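Local coordinates for long form salivary protein D7L1 (Aedes aegypti, PDB 3DXL) that binds and sequesters host biogenic amines, such as serotonin, histamine and noradrenaline, and leukotrienes in separate pockets, thereby modulating blood feeding by the female mosquito, at residues E7-L10 and F11-T14; F50-C53 and V54-T58; N131-L134 and T135-L138; K149-Y153 and F154-E158; C192-G196 and I197-T201. All coordinates share one frame; numbering follows the deposited sequence.

Contact 1: residues E7-L10 and F11-T14; sequences EEML and FIFT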
loop_
_atom_site.group_PDB
_atom_site.type_symbol
_atom_site.label_atom_id
_atom_site.label_comp_id
_atom_site.label_asym_id
_atom_site.label_seq_id
_atom_site.Cartn_x
_atom_site.Cartn_y
_atom_site.Cartn_z
ATOM N N GLU A 7 2.482 -8.196 -2.262
ATOM C CA GLU A 7 1.808 -6.952 -2.621
ATOM C C GLU A 7 2.023 -5.898 -1.545
ATOM O O GLU A 7 2.224 -4.714 -1.840
ATOM C CB GLU A 7 0.314 -7.211 -2.826
ATOM C CG GLU A 7 -0.496 -5.972 -3.218
ATOM C CD GLU A 7 -0.875 -5.076 -2.037
ATOM O OE1 GLU A 7 -0.959 -5.562 -0.891
ATOM O OE2 GLU A 7 -1.154 -3.879 -2.271
ATOM N N GLU A 8 1.983 -6.330 -0.291
ATOM C CA GLU A 8 2.149 -5.406 0.821
ATOM C C GLU A 8 3.554 -4.819 0.854
ATOM O O GLU A 8 3.725 -3.636 1.140
ATOM C CB GLU A 8 1.776 -6.062 2.147
ATOM C CG GLU A 8 0.272 -6.299 2.268
ATOM C CD GLU A 8 -0.120 -7.131 3.465
ATOM O OE1 GLU A 8 0.473 -8.211 3.669
ATOM O OE2 GLU A 8 -1.062 -6.739 4.185
ATOM N N MET A 9 4.559 -5.643 0.554
ATOM C CA MET A 9 5.929 -5.141 0.471
ATOM C C MET A 9 6.131 -4.269 -0.761
ATOM O O MET A 9 6.791 -3.239 -0.684
ATOM C CB MET A 9 6.957 -6.274 0.533
ATOM C CG MET A 9 6.950 -7.012 1.862
ATOM S SD MET A 9 7.098 -5.936 3.322
ATOM C CE MET A 9 8.548 -4.979 2.937
ATOM N N LEU A 10 5.517 -4.652 -1.880
ATOM C CA LEU A 10 5.608 -3.830 -3.078
ATOM C C LEU A 10 4.998 -2.453 -2.802
ATOM O O LEU A 10 5.546 -1.420 -3.205
ATOM C CB LEU A 10 4.914 -4.496 -4.270
ATOM C CG LEU A 10 5.026 -3.761 -5.608
ATOM C CD1 LEU A 10 6.479 -3.688 -6.131
ATOM C CD2 LEU A 10 4.119 -4.429 -6.615
ATOM N N PHE A 11 3.857 -2.432 -2.108
ATOM C CA PHE A 11 3.241 -1.168 -1.746
ATOM C C PHE A 11 4.197 -0.315 -0.905
ATOM O O PHE A 11 4.366 0.873 -1.170
ATOM C CB PHE A 11 1.929 -1.377 -0.998
ATOM C CG PHE A 11 1.274 -0.093 -0.627
ATOM C CD1 PHE A 11 0.553 0.629 -1.576
ATOM C CD2 PHE A 11 1.424 0.435 0.644
ATOM C CE1 PHE A 11 -0.023 1.856 -1.251
ATOM C CE2 PHE A 11 0.849 1.656 0.984
ATOM C CZ PHE A 11 0.121 2.365 0.030
ATOM N N ILE A 12 4.794 -0.919 0.118
ATOM C CA ILE A 12 5.739 -0.204 0.978
ATOM C C ILE A 12 6.917 0.363 0.191
ATOM O O ILE A 12 7.224 1.552 0.286
ATOM C CB ILE A 12 6.238 -1.101 2.144
ATOM C CG1 ILE A 12 5.107 -1.319 3.153
ATOM C CG2 ILE A 12 7.474 -0.480 2.815
ATOM C CD1 ILE A 12 5.381 -2.397 4.191
ATOM N N PHE A 13 7.574 -0.481 -0.601
ATOM C CA PHE A 13 8.759 -0.015 -1.300
ATOM C C PHE A 13 8.412 1.119 -2.267
ATOM O O PHE A 13 9.083 2.150 -2.310
ATOM C CB PHE A 13 9.467 -1.148 -2.059
ATOM C CG PHE A 13 9.909 -2.319 -1.189
ATOM C CD1 PHE A 13 10.409 -2.126 0.092
ATOM C CD2 PHE A 13 9.807 -3.618 -1.676
ATOM C CE1 PHE A 13 10.815 -3.217 0.868
ATOM C CE2 PHE A 13 10.207 -4.710 -0.906
ATOM C CZ PHE A 13 10.701 -4.501 0.359
ATOM N N THR A 14 7.359 0.919 -3.057
ATOM C CA THR A 14 6.998 1.925 -4.053
ATOM C C THR A 14 6.492 3.224 -3.435
ATOM O O THR A 14 6.830 4.299 -3.935
ATOM C CB THR A 14 6.015 1.383 -5.117
ATOM O OG1 THR A 14 4.824 0.907 -4.483
ATOM C CG2 THR A 14 6.673 0.267 -5.922
#

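Contact 2: residues F50-C53 and V54-T58; sequences FGKC and VLVRT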
loop_
_atom_site.group_PDB
_atom_site.type_symbol
_atom_site.label_atom_id
_atom_site.label_comp_id
_atom_site.label_asym_id
_atom_site.label_seq_id
_atom_site.Cartn_x
_atom_site.Cartn_y
_atom_site.Cartn_z
ATOM N N PHE A 50 14.247 7.591 2.567
ATOM C CA PHE A 50 13.694 6.391 1.928
ATOM C C PHE A 50 13.868 5.176 2.848
ATOM O O PHE A 50 12.925 4.426 3.105
ATOM C CB PHE A 50 14.371 6.120 0.579
ATOM C CG PHE A 50 14.113 4.734 0.039
ATOM C CD1 PHE A 50 12.829 4.341 -0.334
ATOM C CD2 PHE A 50 15.153 3.808 -0.093
ATOM C CE1 PHE A 50 12.584 3.056 -0.806
ATOM C CE2 PHE A 50 14.912 2.527 -0.584
ATOM C CZ PHE A 50 13.623 2.149 -0.937
ATOM N N GLY A 51 15.089 4.973 3.340
ATOM C CA GLY A 51 15.376 3.838 4.209
ATOM C C GLY A 51 14.557 3.886 5.482
ATOM O O GLY A 51 13.977 2.887 5.886
ATOM N N LYS A 52 14.499 5.053 6.119
ATOM C CA LYS A 52 13.688 5.199 7.324
ATOM C C LYS A 52 12.223 4.864 7.029
ATOM O O LYS A 52 11.569 4.182 7.809
ATOM C CB LYS A 52 13.805 6.602 7.931
ATOM C CG LYS A 52 12.953 6.786 9.187
ATOM C CD LYS A 52 12.799 8.248 9.601
ATOM C CE LYS A 52 11.545 8.439 10.464
ATOM N NZ LYS A 52 11.393 9.818 10.999
ATOM N N CYS A 53 11.712 5.359 5.902
ATOM C CA CYS A 53 10.325 5.097 5.497
ATOM C C CYS A 53 10.026 3.601 5.436
ATOM O O CYS A 53 9.020 3.135 5.976
ATOM C CB CYS A 53 10.051 5.754 4.141
ATOM S SG CYS A 53 8.387 5.527 3.448
ATOM N N VAL A 54 10.902 2.850 4.777
ATOM C CA VAL A 54 10.700 1.418 4.642
ATOM C C VAL A 54 10.753 0.733 6.009
ATOM O O VAL A 54 9.930 -0.124 6.327
ATOM C CB VAL A 54 11.739 0.793 3.681
ATOM C CG1 VAL A 54 11.649 -0.730 3.673
ATOM C CG2 VAL A 54 11.578 1.339 2.269
ATOM N N LEU A 55 11.725 1.127 6.825
ATOM C CA LEU A 55 11.874 0.541 8.155
ATOM C C LEU A 55 10.669 0.812 9.057
ATOM O O LEU A 55 10.262 -0.046 9.840
ATOM C CB LEU A 55 13.165 1.041 8.809
ATOM C CG LEU A 55 14.448 0.552 8.127
ATOM C CD1 LEU A 55 15.647 1.381 8.554
ATOM C CD2 LEU A 55 14.699 -0.939 8.373
ATOM N N VAL A 56 10.099 2.006 8.942
ATOM C CA VAL A 56 8.920 2.364 9.728
ATOM C C VAL A 56 7.681 1.601 9.258
ATOM O O VAL A 56 6.948 1.042 10.071
ATOM C CB VAL A 56 8.691 3.887 9.730
ATOM C CG1 VAL A 56 7.343 4.245 10.344
ATOM C CG2 VAL A 56 9.819 4.567 10.495
ATOM N N ARG A 57 7.464 1.548 7.947
ATOM C CA ARG A 57 6.275 0.848 7.439
ATOM C C ARG A 57 6.318 -0.660 7.700
ATOM O O ARG A 57 5.286 -1.296 7.896
ATOM C CB ARG A 57 6.035 1.148 5.955
ATOM C CG ARG A 57 5.445 2.531 5.699
ATOM C CD ARG A 57 4.959 2.655 4.262
ATOM N NE ARG A 57 4.145 3.855 4.069
ATOM C CZ ARG A 57 2.813 3.894 4.100
ATOM N NH1 ARG A 57 2.092 2.792 4.271
ATOM N NH2 ARG A 57 2.192 5.049 3.917
ATOM N N THR A 58 7.521 -1.231 7.748
ATOM C CA THR A 58 7.644 -2.667 8.013
ATOM C C THR A 58 7.613 -2.961 9.499
ATOM O O THR A 58 7.325 -4.086 9.899
ATOM C CB THR A 58 8.925 -3.277 7.438
ATOM O OG1 THR A 58 10.063 -2.569 7.945
ATOM C CG2 THR A 58 8.897 -3.228 5.926
#

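Contact 3: residues N131-L134 and T135-L138; sequences NKEL and TKGL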
loop_
_atom_site.group_PDB
_atom_site.type_symbol
_atom_site.label_atom_id
_atom_site.label_comp_id
_atom_site.label_asym_id
_atom_site.label_seq_id
_atom_site.Cartn_x
_atom_site.Cartn_y
_atom_site.Cartn_z
ATOM N N ASN A 131 13.275 -10.920 -3.467
ATOM C CA ASN A 131 13.904 -11.874 -4.380
ATOM C C ASN A 131 12.973 -12.106 -5.566
ATOM O O ASN A 131 11.889 -12.664 -5.413
ATOM C CB ASN A 131 14.229 -13.187 -3.657
ATOM C CG ASN A 131 14.945 -14.197 -4.544
ATOM O OD1 ASN A 131 14.512 -14.488 -5.656
ATOM N ND2 ASN A 131 16.048 -14.740 -4.044
ATOM N N LYS A 132 13.393 -11.666 -6.749
ATOM C CA LYS A 132 12.538 -11.706 -7.937
ATOM C C LYS A 132 12.036 -13.106 -8.277
ATOM O O LYS A 132 10.850 -13.293 -8.549
ATOM C CB LYS A 132 13.261 -11.099 -9.140
ATOM C CG LYS A 132 13.507 -9.607 -9.001
ATOM C CD LYS A 132 14.279 -9.065 -10.181
ATOM C CE LYS A 132 14.653 -7.611 -9.953
ATOM N NZ LYS A 132 15.585 -7.110 -11.001
ATOM N N GLU A 133 12.927 -14.093 -8.252
ATOM C CA GLU A 133 12.550 -15.463 -8.596
ATOM C C GLU A 133 11.598 -16.070 -7.571
ATOM O O GLU A 133 10.579 -16.666 -7.938
ATOM C CB GLU A 133 13.784 -16.354 -8.800
ATOM C CG GLU A 133 13.470 -17.810 -9.172
ATOM C CD GLU A 133 12.821 -17.982 -10.547
ATOM O OE1 GLU A 133 12.779 -17.018 -11.347
ATOM O OE2 GLU A 133 12.354 -19.104 -10.834
ATOM N N LEU A 134 11.912 -15.907 -6.291
ATOM C CA LEU A 134 11.059 -16.440 -5.246
ATOM C C LEU A 134 9.685 -15.769 -5.262
ATOM O O LEU A 134 8.667 -16.429 -5.077
ATOM C CB LEU A 134 11.715 -16.286 -3.870
ATOM C CG LEU A 134 12.969 -17.131 -3.593
ATOM C CD1 LEU A 134 13.595 -16.748 -2.256
ATOM C CD2 LEU A 134 12.651 -18.624 -3.630
ATOM N N THR A 135 9.662 -14.460 -5.482
ATOM C CA THR A 135 8.419 -13.705 -5.438
ATOM C C THR A 135 7.523 -14.062 -6.636
ATOM O O THR A 135 6.307 -14.211 -6.488
ATOM C CB THR A 135 8.713 -12.204 -5.318
ATOM O OG1 THR A 135 9.542 -11.981 -4.169
ATOM C CG2 THR A 135 7.432 -11.403 -5.164
ATOM N N LYS A 136 8.129 -14.277 -7.801
ATOM C CA LYS A 136 7.386 -14.743 -8.978
ATOM C C LYS A 136 6.638 -16.039 -8.672
ATOM O O LYS A 136 5.462 -16.191 -9.022
ATOM C CB LYS A 136 8.342 -14.940 -10.156
ATOM C CG LYS A 136 7.712 -15.535 -11.414
ATOM C CD LYS A 136 8.775 -15.868 -12.450
ATOM C CE LYS A 136 8.204 -16.701 -13.586
ATOM N NZ LYS A 136 7.245 -15.935 -14.430
ATOM N N GLY A 137 7.324 -16.977 -8.019
ATOM C CA GLY A 137 6.715 -18.249 -7.653
ATOM C C GLY A 137 5.564 -18.091 -6.683
ATOM O O GLY A 137 4.543 -18.756 -6.810
ATOM N N LEU A 138 5.731 -17.217 -5.700
ATOM C CA LEU A 138 4.662 -16.947 -4.741
ATOM C C LEU A 138 3.434 -16.307 -5.405
ATOM O O LEU A 138 2.295 -16.720 -5.144
ATOM C CB LEU A 138 5.175 -16.080 -3.598
ATOM C CG LEU A 138 4.328 -15.916 -2.335
ATOM C CD1 LEU A 138 3.659 -17.215 -1.887
ATOM C CD2 LEU A 138 5.190 -15.354 -1.219
HETATM O O HOH W 1 11.712 -12.909 -1.788
#

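Contact 4: residues K149-Y153 and F154-E158; sequences KKQSY and FEFCE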
loop_
_atom_site.group_PDB
_atom_site.type_symbol
_atom_site.label_atom_id
_atom_site.label_comp_id
_atom_site.label_asym_id
_atom_site.label_seq_id
_atom_site.Cartn_x
_atom_site.Cartn_y
_atom_site.Cartn_z
ATOM N N LYS A 149 1.053 -8.063 -9.840
ATOM C CA LYS A 149 1.752 -6.914 -10.393
ATOM C C LYS A 149 1.043 -6.439 -11.655
ATOM O O LYS A 149 0.604 -7.246 -12.474
ATOM C CB LYS A 149 3.218 -7.254 -10.674
ATOM C CG LYS A 149 3.997 -7.581 -9.405
ATOM C CD LYS A 149 5.467 -7.864 -9.667
ATOM C CE LYS A 149 6.267 -6.584 -9.693
ATOM N NZ LYS A 149 7.715 -6.901 -9.753
ATOM N N LYS A 150 0.923 -5.123 -11.781
ATOM C CA LYS A 150 0.304 -4.459 -12.932
ATOM C C LYS A 150 -1.219 -4.662 -13.012
ATOM O O LYS A 150 -1.834 -4.382 -14.054
ATOM C CB LYS A 150 0.988 -4.856 -14.254
ATOM C CG LYS A 150 2.510 -4.659 -14.287
ATOM C CD LYS A 150 2.929 -3.186 -14.255
ATOM C CE LYS A 150 2.570 -2.446 -15.551
ATOM N NZ LYS A 150 3.213 -3.006 -16.783
ATOM N N GLN A 151 -1.828 -5.107 -11.914
ATOM C CA GLN A 151 -3.277 -5.300 -11.871
ATOM C C GLN A 151 -3.951 -4.180 -11.075
ATOM O O GLN A 151 -3.564 -3.883 -9.954
ATOM C CB GLN A 151 -3.628 -6.665 -11.274
ATOM C CG GLN A 151 -5.129 -6.930 -11.246
ATOM C CD GLN A 151 -5.489 -8.269 -10.638
ATOM O OE1 GLN A 151 -4.796 -8.782 -9.751
ATOM N NE2 GLN A 151 -6.609 -8.834 -11.099
ATOM N N SER A 152 -4.975 -3.557 -11.653
ATOM C CA SER A 152 -5.806 -2.639 -10.882
ATOM C C SER A 152 -6.244 -3.297 -9.579
ATOM O O SER A 152 -6.756 -4.422 -9.596
ATOM C CB SER A 152 -7.048 -2.304 -11.687
ATOM O OG SER A 152 -8.017 -1.669 -10.869
ATOM N N TYR A 153 -6.067 -2.618 -8.448
ATOM C CA TYR A 153 -6.524 -3.208 -7.196
ATOM C C TYR A 153 -8.046 -3.374 -7.197
ATOM O O TYR A 153 -8.585 -4.336 -6.658
ATOM C CB TYR A 153 -6.057 -2.426 -5.953
ATOM C CG TYR A 153 -5.942 -3.342 -4.751
ATOM C CD1 TYR A 153 -4.699 -3.829 -4.346
ATOM C CD2 TYR A 153 -7.074 -3.776 -4.053
ATOM C CE1 TYR A 153 -4.584 -4.705 -3.278
ATOM C CE2 TYR A 153 -6.980 -4.649 -2.992
ATOM C CZ TYR A 153 -5.727 -5.118 -2.606
ATOM O OH TYR A 153 -5.617 -5.998 -1.553
ATOM N N PHE A 154 -8.740 -2.408 -7.795
ATOM C CA PHE A 154 -10.196 -2.485 -7.904
ATOM C C PHE A 154 -10.613 -3.741 -8.675
ATOM O O PHE A 154 -11.532 -4.447 -8.258
ATOM C CB PHE A 154 -10.763 -1.233 -8.588
ATOM C CG PHE A 154 -10.736 0.023 -7.740
ATOM C CD1 PHE A 154 -11.894 0.789 -7.621
ATOM C CD2 PHE A 154 -9.579 0.479 -7.114
ATOM C CE1 PHE A 154 -11.911 1.958 -6.875
ATOM C CE2 PHE A 154 -9.598 1.673 -6.361
ATOM C CZ PHE A 154 -10.766 2.410 -6.248
ATOM N N GLU A 155 -9.946 -4.013 -9.793
ATOM C CA GLU A 155 -10.240 -5.212 -10.573
ATOM C C GLU A 155 -9.964 -6.488 -9.805
ATOM O O GLU A 155 -10.723 -7.446 -9.909
ATOM C CB GLU A 155 -9.504 -5.192 -11.899
ATOM C CG GLU A 155 -10.037 -4.116 -12.799
ATOM C CD GLU A 155 -9.414 -4.113 -14.166
ATOM O OE1 GLU A 155 -8.628 -5.034 -14.490
ATOM O OE2 GLU A 155 -9.731 -3.178 -14.928
ATOM N N PHE A 156 -8.876 -6.515 -9.034
ATOM C CA PHE A 156 -8.597 -7.661 -8.171
ATOM C C PHE A 156 -9.802 -7.967 -7.272
ATOM O O PHE A 156 -10.242 -9.115 -7.191
ATOM C CB PHE A 156 -7.323 -7.418 -7.342
ATOM C CG PHE A 156 -7.243 -8.262 -6.088
ATOM C CD1 PHE A 156 -7.023 -9.639 -6.159
ATOM C CD2 PHE A 156 -7.430 -7.681 -4.842
ATOM C CE1 PHE A 156 -7.001 -10.405 -4.999
ATOM C CE2 PHE A 156 -7.390 -8.448 -3.677
ATOM C CZ PHE A 156 -7.178 -9.810 -3.762
ATOM N N CYS A 157 -10.330 -6.941 -6.604
ATOM C CA CYS A 157 -11.465 -7.128 -5.709
ATOM C C CYS A 157 -12.721 -7.526 -6.488
ATOM O O CYS A 157 -13.433 -8.471 -6.107
ATOM C CB CYS A 157 -11.725 -5.862 -4.900
ATOM S SG CYS A 157 -10.384 -5.431 -3.763
ATOM N N GLU A 158 -12.982 -6.815 -7.583
ATOM C CA GLU A 158 -14.147 -7.112 -8.426
ATOM C C GLU A 158 -14.140 -8.574 -8.854
ATOM O O GLU A 158 -15.182 -9.235 -8.843
ATOM C CB GLU A 158 -14.113 -6.265 -9.681
ATOM C CG GLU A 158 -14.441 -4.815 -9.473
ATOM C CD GLU A 158 -14.340 -4.022 -10.755
ATOM O OE1 GLU A 158 -13.729 -4.504 -11.726
ATOM O OE2 GLU A 158 -14.882 -2.905 -10.801
HETATM O O HOH W 2 -7.713 -7.592 -13.636
HETATM O O HOH W 3 -5.859 -4.347 -14.232
#

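Contact 5: residues C192-G196 and I197-T201; sequences CVMKG and IRYIT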
loop_
_atom_site.group_PDB
_atom_site.type_symbol
_atom_site.label_atom_id
_atom_site.label_comp_id
_atom_site.label_asym_id
_atom_site.label_seq_id
_atom_site.Cartn_x
_atom_site.Cartn_y
_atom_site.Cartn_z
ATOM N N CYS A 192 -12.425 -4.937 0.796
ATOM C CA CYS A 192 -11.273 -5.304 -0.043
ATOM C C CYS A 192 -10.666 -4.074 -0.707
ATOM O O CYS A 192 -9.445 -3.878 -0.671
ATOM C CB CYS A 192 -11.703 -6.337 -1.094
ATOM S SG CYS A 192 -10.430 -6.895 -2.272
ATOM N N VAL A 193 -11.511 -3.223 -1.285
ATOM C CA VAL A 193 -11.021 -2.050 -2.011
ATOM C C VAL A 193 -10.436 -1.003 -1.056
ATOM O O VAL A 193 -9.321 -0.521 -1.267
ATOM C CB VAL A 193 -12.124 -1.421 -2.888
ATOM C CG1 VAL A 193 -11.634 -0.136 -3.525
ATOM C CG2 VAL A 193 -12.578 -2.404 -3.957
ATOM N N MET A 194 -11.188 -0.659 -0.014
ATOM C CA MET A 194 -10.759 0.382 0.927
ATOM C C MET A 194 -9.469 0.017 1.663
ATOM O O MET A 194 -8.639 0.882 1.932
ATOM C CB MET A 194 -11.873 0.702 1.927
ATOM C CG MET A 194 -13.123 1.292 1.295
ATOM S SD MET A 194 -12.976 3.024 0.793
ATOM C CE MET A 194 -13.188 3.866 2.375
ATOM N N LYS A 195 -9.304 -1.264 1.987
ATOM C CA LYS A 195 -8.050 -1.707 2.592
ATOM C C LYS A 195 -6.934 -1.757 1.554
ATOM O O LYS A 195 -5.782 -1.437 1.852
ATOM C CB LYS A 195 -8.227 -3.050 3.300
ATOM C CG LYS A 195 -8.980 -2.890 4.597
ATOM C CD LYS A 195 -9.244 -4.211 5.270
ATOM C CE LYS A 195 -9.895 -4.009 6.621
ATOM N NZ LYS A 195 -10.577 -5.242 7.075
ATOM N N GLY A 196 -7.271 -2.128 0.324
ATOM C CA GLY A 196 -6.279 -2.223 -0.740
ATOM C C GLY A 196 -5.669 -0.902 -1.150
ATOM O O GLY A 196 -4.536 -0.853 -1.621
ATOM N N ILE A 197 -6.425 0.180 -0.993
ATOM C CA ILE A 197 -5.882 1.517 -1.233
ATOM C C ILE A 197 -5.561 2.250 0.061
ATOM O O ILE A 197 -5.256 3.440 0.045
ATOM C CB ILE A 197 -6.792 2.362 -2.130
ATOM C CG1 ILE A 197 -8.162 2.596 -1.436
ATOM C CG2 ILE A 197 -6.860 1.693 -3.504
ATOM C CD1 ILE A 197 -9.123 3.504 -2.169
ATOM N N ARG A 198 -5.641 1.515 1.170
ATOM C CA ARG A 198 -5.117 1.961 2.468
ATOM C C ARG A 198 -5.911 3.103 3.108
ATOM O O ARG A 198 -5.430 3.785 4.004
ATOM C CB ARG A 198 -3.609 2.284 2.369
ATOM C CG ARG A 198 -2.686 1.065 2.520
ATOM C CD ARG A 198 -2.718 0.116 1.322
ATOM N NE ARG A 198 -1.754 -0.973 1.473
ATOM C CZ ARG A 198 -1.556 -1.949 0.597
ATOM N NH1 ARG A 198 -2.259 -2.016 -0.527
ATOM N NH2 ARG A 198 -0.647 -2.886 0.848
ATOM N N TYR A 199 -7.151 3.301 2.656
ATOM C CA TYR A 199 -8.055 4.241 3.336
ATOM C C TYR A 199 -8.481 3.681 4.689
ATOM O O TYR A 199 -8.794 4.445 5.597
ATOM C CB TYR A 199 -9.307 4.524 2.509
ATOM C CG TYR A 199 -9.113 5.383 1.293
ATOM C CD1 TYR A 199 -7.850 5.717 0.816
ATOM C CD2 TYR A 199 -10.224 5.831 0.585
ATOM C CE1 TYR A 199 -7.704 6.484 -0.314
ATOM C CE2 TYR A 199 -10.091 6.588 -0.538
ATOM C CZ TYR A 199 -8.840 6.921 -0.995
ATOM O OH TYR A 199 -8.708 7.663 -2.134
ATOM N N ILE A 200 -8.489 2.349 4.793
ATOM C CA ILE A 200 -8.785 1.629 6.025
ATOM C C ILE A 200 -7.599 0.720 6.310
ATOM O O ILE A 200 -7.095 0.052 5.408
ATOM C CB ILE A 200 -10.084 0.777 5.890
ATOM C CG1 ILE A 200 -11.294 1.667 5.552
ATOM C CG2 ILE A 200 -10.343 -0.070 7.138
ATOM C CD1 ILE A 200 -11.812 2.546 6.687
ATOM N N THR A 201 -7.142 0.728 7.560
ATOM C CA THR A 201 -5.996 -0.094 7.990
ATOM C C THR A 201 -6.389 -1.558 8.211
ATOM O O THR A 201 -7.565 -1.911 8.208
ATOM C CB THR A 201 -5.393 0.452 9.309
ATOM O OG1 THR A 201 -6.330 0.260 10.369
ATOM C CG2 THR A 201 -5.043 1.928 9.183
HETATM O O HOH W 4 -5.055 -1.450 4.535
#

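Contact 1: residues E7-L10 and F11-T14
Between Glu7 and Thr14 the backbone is one run of alpha helix, its i to i+4 bonds including the nearly straight one from Phe13 N to Met9 O (2.9 Å, 172°). Leu10 O accepts two hydrogen bonds, from Thr14 N at 3.0 Å and from Thr14 OG1 at 2.8 Å, the donors reaching it from opposite faces of its carbonyl plane. A chi1 of 58° places Thr14 OG1 between its own N and carbonyl carbon, within reach of Leu10 O, and the buried hydroxyl is satisfied by a carbonyl of its own helix. In this PBP/GOBP fold, the Phe13 ring meets that of Trp37, a leukotriene E4-binding residue, which places this side of helix 6-20 next to the leukotriene site. The flexible Met9 chain, bent at chi2 and chi3, brings its CE to 3.4 Å from Phe13 CZ, while Met9 O sits over one ring face. Met9 SD also lies 4.0 Å from Ile12 CD1. Glu7 runs alongside Phe11, and its carboxylate is held by the hydroxyl of Tyr274 and by Arg198.

Contact 2: residues F50-C53 and V54-T58
Val54 lays its CG2 methyl against the Phe50 ring one turn earlier, 3.7 Å from Phe50 CE1. The methyl stands 4.1 Å from the ring centroid and 30° off the normal, an off-centre CH-pi contact in which the two side chains run alongside each other. Branching at CB explains it: with Val54 CG1 anti to the backbone N (chi1 173°), CG2 is turned back along the helix toward the ring. Val56 repeats the pattern, its CG2 lying 4.1 Å from CG of Lys52, so that the aliphatic part of the lysine is packed while its amine goes on to Asn104. Gly51 brings no side chain, and Leu55 sets its CG 3.3 Å from Gly51 O. Beneath these groups the regular helical bonds hold the register, among them Val56 N to Lys52 O at 2.9 Å and Arg57 N to Cys53 O at 3.0 Å. Cys53 is tied by a disulfide to Cys16, which fixes this helix to helix 6-20. Arg57 and Thr58 also pack on helix 6-20, Lys52 and Leu55 meet helix 106-119, and Leu55 and Val56 lie against Tyr61 of strand 61-62.

Contact 3: residues N131-L134 and T135-L138
Asn131 O is gripped twice by Thr135, by its amide N at 2.9 Å and by its hydroxyl OG1 at 2.7 Å. The hydroxyl comes from above the carbonyl plane, 42° out of it. Thr135 OG1 stands beside its own backbone N (chi1 -56°), which carries it back over the preceding turn. Asn131 is also the N-cap of helix 132-142: its OD1 accepts from Leu134 N at 3.0 Å in an almost straight bond (176°). Asparagine suits this place because its short side chain can fold back onto a first-turn amide that has no carbonyl before it to bind, while ND2 hydrogen-bonds OD1 of Asn126. A water accepts from Asn131 N at 3.0 Å and gives a weak bond to Thr135 OG1, joining the residue before the helix to its first turn. The charged side chains are spread over the outer surface; Lys132 forms a salt bridge with Glu36, while Glu133 and Lys136 do not bring their charges into contact. The other side packs against the rest of the protein: Thr135 and Leu138 touch Pro6 at the start of helix 6-20, and Leu138 and Leu134 reach the loop residues Tyr80 and Leu83 respectively.

Contact 4: residues K149-Y153 and F154-E158
Ser152 caps helix 153-161, its OG accepting from Glu155 N at 3.2 Å along a straight N-H (167°). With OG anti to its own N (chi1 167°), the hydroxyl reaches the amide of Glu155; it is also hydrogen-bonded to Glu268, a noradrenaline-binding residue, which links the cap to the amine site. Glu155 OE1 accepts from two waters: one, 2.8 Å from Glu155 OE1, accepts from Gln151 NE2; the other, 2.9 Å from Glu155 OE1, accepts from Ser152 N. The carboxylate at this helix start is therefore tied to the loop through solvent, and its charge would suit the positive end of the helix dipole. Gln151 crosses Phe156 at about a right angle, its OE1 3.7 Å from Phe156 CB, and the same oxygen accepts from Gln148 N. Next comes an edge-to-face pair: the edge of Phe156 points at the face of Tyr153, centroids 5.2 Å apart and planes at 75°. Cys157 SG lies 3.6 Å from Tyr153 CE2, oblique to the ring. The whole is an N-capped helix start of the C-terminal PBP/GOBP domain, carrying a disulfide to Cys192 and leading to Glu158, a noradrenaline-binding residue.

Contact 5: residues C192-G196 and I197-T201
Met194 O is met by two amides beyond the helix, from Ile200 N at 3.2 Å and more weakly from Tyr199 N at 2.9 Å, although the chain has left helical geometry at Ile197. With Arg198 N also bonded weakly to Lys195 O (3.0 Å) and Arg198 at a positive phi (70°), this is a Schellman motif, closing helix 184-196 of the second PBP/GOBP domain and turning the chain back across the last turn. Ile200 N comes to Met194 O from above its carbonyl plane, 56° out of it. A water donates both to Lys195 O and to Ile200 O, bridging the helix end to the returning chain. Met194, bent at chi2 and chi3, makes a Met-aromatic contact through SD, 3.9 Å from Tyr199 CD2 and oblique to the ring; its CE lies at the ring edge, in plane, while Ile197 CD1 lies over the centre of one ring face. Met194 CB meets Ile200 CG1 at 3.8 Å, and the aliphatic chain of Lys195 crosses Ile200 before its amine forms a salt bridge with Asp191 and a hydrogen bond with Asn204. The bare CA of buried Gly196 lets Tyr153 CE2 approach it to 3.4 Å. Tyr199 OH hydrogen-bonds Asp214. The Arg198 guanidinium, in cation-pi contact with Phe11, gives an edge N-H from NH1 to Gly196 O at 2.8 Å, with that oxygen in the guanidinium plane.

Contacts 1 and 5 are buried, contacts 2 and 4 partly so, and contact 3 lies on the surface, where charged side chains are prominent. Contacts 1 and 2 belong to the first PBP/GOBP domain and pack on each other, Met9 on Thr58 and Phe13 on Val54. Contacts 4 and 5 lie in the second and are joined by the Cys157 to Cys192 disulfide. Contact 1 bridges the two: Glu7 OE2 forms a 2.8 Å salt bridge to Arg198 NH1 of contact 5 and packs on Tyr153 of contact 4. Contacts 1 and 2, wholly within helices, rely on side chains one turn apart, whereas contacts 3 and 4 cap helix starts and contact 5 ends a helix.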